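Local coordinates for succinate dehydrogenase (Membrane anchor subunit) (Mycolicibacterium smegmatis, PDB 7D6V), which serves as the membrane subunit of the mycobacterial succinate dehydrogenase Sdh1, holds a membrane-embedded Rieske-type iron-sulfur cluster and probably passes electrons on to quinone, at residues C[65-70]-C[170-175]. Numbering follows the deposited sequence.
Sequences HYLTPF and TYDAIT
His65 meets Thr175 beside its imidazole ring: Thr175 O lies obliquely to the imidazole and touches the side chain at His65 CB, 3.7 Å away. His178 packs against the same imidazole edge-to-face, and Trp60 meets it with the two planes nearly perpendicular. On the helix, one face of the Tyr171 phenol carries the methyl of Thr175, one helical turn further on, with CG2 standing 3.6 Å above the ring plane and displaced toward the rim. The threonine hydroxyl turns back to the helix and faces two carbonyls: Thr175 OG1 lies 3.2 Å from Tyr171 O and 3.0 Å from Asp172 O. A small beta-branched residue suits this last turn, since it offers a methyl to the ring and a hydroxyl to the backbone.

The second point of contact joins Leu67 to Asp172. The CG of Leu67 swings away from the backbone N (chi1 -178°), which carries CD2 to the carboxylate, 3.7 Å from Asp172 OD1, while OD2 stands slightly farther off at 4.1 Å. This is van der Waals contact between a methyl and a buried acid; leucine suits the place because it packs beside the carboxylate without making a polar demand. OD1 also shares a weak hydrogen bond with His85 ND1, which gives the acid a polar partner.

His65 and Tyr66 form a G1 beta bulge opposite Val61. Through His65 and Leu67, the short antiparallel pair 60-61 and 66-67 sits beside the last turn of helix 155-175. After the strand, Thr68 and Phe70 pack on helices 33-55 and 240-264, and Pro69 touches helices 188-204 and 240-264; Tyr66 also reaches helix 188-204.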
loop_
_atom_site.group_PDB
_atom_site.type_symbol
_atom_site.label_atom_id
_atom_site.label_comp_id
_atom_site.label_asym_id
_atom_site.label_seq_id
_atom_site.Cartn_x
_atom_site.Cartn_y
_atom_site.Cartn_z
ATOM N N HIS C 65 56.944 10.607 17.168
ATOM C CA HIS C 65 55.851 10.656 18.135
ATOM C C HIS C 65 54.613 9.929 17.616
ATOM O O HIS C 65 53.505 10.466 17.608
ATOM C CB HIS C 65 55.528 12.103 18.511
ATOM C CG HIS C 65 56.500 12.709 19.472
ATOM N ND1 HIS C 65 57.740 13.169 19.087
ATOM C CD2 HIS C 65 56.408 12.952 20.800
ATOM C CE1 HIS C 65 58.374 13.655 20.137
ATOM N NE2 HIS C 65 57.587 13.537 21.189
ATOM N N TYR C 66 54.809 8.690 17.183
ATOM C CA TYR C 66 53.724 7.850 16.700
ATOM C C TYR C 66 53.289 6.919 17.817
ATOM O O TYR C 66 54.123 6.234 18.414
ATOM C CB TYR C 66 54.154 7.026 15.487
ATOM C CG TYR C 66 54.359 7.805 14.217
ATOM C CD1 TYR C 66 53.684 8.990 13.984
ATOM C CD2 TYR C 66 55.221 7.340 13.238
ATOM C CE1 TYR C 66 53.872 9.696 12.815
ATOM C CE2 TYR C 66 55.413 8.036 12.068
ATOM C CZ TYR C 66 54.737 9.211 11.860
ATOM O OH TYR C 66 54.931 9.905 10.694
ATOM N N LEU C 67 51.989 6.886 18.091
ATOM C CA LEU C 67 51.437 6.041 19.137
ATOM C C LEU C 67 50.244 5.278 18.588
ATOM O O LEU C 67 49.338 5.873 17.998
ATOM C CB LEU C 67 51.025 6.863 20.357
ATOM C CG LEU C 67 50.476 6.072 21.543
ATOM C CD1 LEU C 67 51.524 5.120 22.086
ATOM C CD2 LEU C 67 50.002 7.016 22.620
ATOM N N THR C 68 50.253 3.966 18.780
ATOM C CA THR C 68 49.142 3.137 18.345
ATOM C C THR C 68 47.879 3.491 19.126
ATOM O O THR C 68 47.947 3.735 20.336
ATOM C CB THR C 68 49.479 1.659 18.543
ATOM O OG1 THR C 68 50.663 1.332 17.809
ATOM C CG2 THR C 68 48.356 0.800 18.055
ATOM N N PRO C 69 46.716 3.537 18.473
ATOM C CA PRO C 69 45.463 3.731 19.220
ATOM C C PRO C 69 45.166 2.625 20.216
ATOM O O PRO C 69 44.443 2.871 21.189
ATOM C CB PRO C 69 44.401 3.783 18.115
ATOM C CG PRO C 69 45.140 4.166 16.893
ATOM C CD PRO C 69 46.506 3.584 17.018
ATOM N N PHE C 70 45.689 1.416 20.008
ATOM C CA PHE C 70 45.493 0.333 20.964
ATOM C C PHE C 70 46.300 0.524 22.240
ATOM O O PHE C 70 46.095 -0.228 23.198
ATOM C CB PHE C 70 45.838 -1.010 20.316
ATOM C CG PHE C 70 44.757 -1.546 19.420
ATOM C CD1 PHE C 70 45.063 -2.101 18.196
ATOM C CD2 PHE C 70 43.433 -1.500 19.810
ATOM C CE1 PHE C 70 44.077 -2.593 17.373
ATOM C CE2 PHE C 70 42.439 -1.993 18.989
ATOM C CZ PHE C 70 42.765 -2.538 17.768
ATOM N N THR C 170 42.400 12.089 18.764
ATOM C CA THR C 170 42.656 13.276 17.959
ATOM C C THR C 170 43.872 14.031 18.475
ATOM O O THR C 170 44.693 14.515 17.688
ATOM C CB THR C 170 41.427 14.180 17.956
ATOM O OG1 THR C 170 40.257 13.382 17.755
ATOM C CG2 THR C 170 41.525 15.206 16.844
ATOM N N TYR C 171 44.002 14.142 19.796
ATOM C CA TYR C 171 45.198 14.761 20.357
ATOM C C TYR C 171 46.448 13.986 19.962
ATOM O O TYR C 171 47.472 14.580 19.595
ATOM C CB TYR C 171 45.078 14.855 21.877
ATOM C CG TYR C 171 46.302 15.437 22.537
ATOM C CD1 TYR C 171 46.469 16.806 22.645
ATOM C CD2 TYR C 171 47.298 14.616 23.041
ATOM C CE1 TYR C 171 47.588 17.341 23.239
ATOM C CE2 TYR C 171 48.420 15.143 23.634
ATOM C CZ TYR C 171 48.560 16.505 23.732
ATOM O OH TYR C 171 49.681 17.030 24.328
ATOM N N ASP C 172 46.383 12.655 20.040
ATOM C CA ASP C 172 47.513 11.822 19.637
ATOM C C ASP C 172 47.894 12.075 18.183
ATOM O O ASP C 172 49.073 12.265 17.857
ATOM C CB ASP C 172 47.169 10.349 19.847
ATOM C CG ASP C 172 47.438 9.885 21.254
ATOM O OD1 ASP C 172 48.478 10.273 21.817
ATOM O OD2 ASP C 172 46.609 9.135 21.805
ATOM N N ALA C 173 46.900 12.086 17.294
ATOM C CA ALA C 173 47.166 12.302 15.878
ATOM C C ALA C 173 47.767 13.678 15.628
ATOM O O ALA C 173 48.671 13.825 14.800
ATOM C CB ALA C 173 45.884 12.123 15.068
ATOM N N ILE C 174 47.275 14.701 16.326
ATOM C CA ILE C 174 47.809 16.044 16.133
ATOM C C ILE C 174 49.259 16.118 16.595
ATOM O O ILE C 174 50.107 16.717 15.926
ATOM C CB ILE C 174 46.929 17.081 16.850
ATOM C CG1 ILE C 174 45.584 17.210 16.138
ATOM C CG2 ILE C 174 47.625 18.423 16.903
ATOM C CD1 ILE C 174 44.583 18.057 16.877
ATOM N N THR C 175 49.574 15.504 17.736
ATOM C CA THR C 175 50.956 15.542 18.201
ATOM C C THR C 175 51.870 14.614 17.413
ATOM O O THR C 175 53.092 14.718 17.548
ATOM C CB THR C 175 51.032 15.199 19.688
ATOM O OG1 THR C 175 50.582 13.857 19.896
ATOM C CG2 THR C 175 50.168 16.146 20.492
#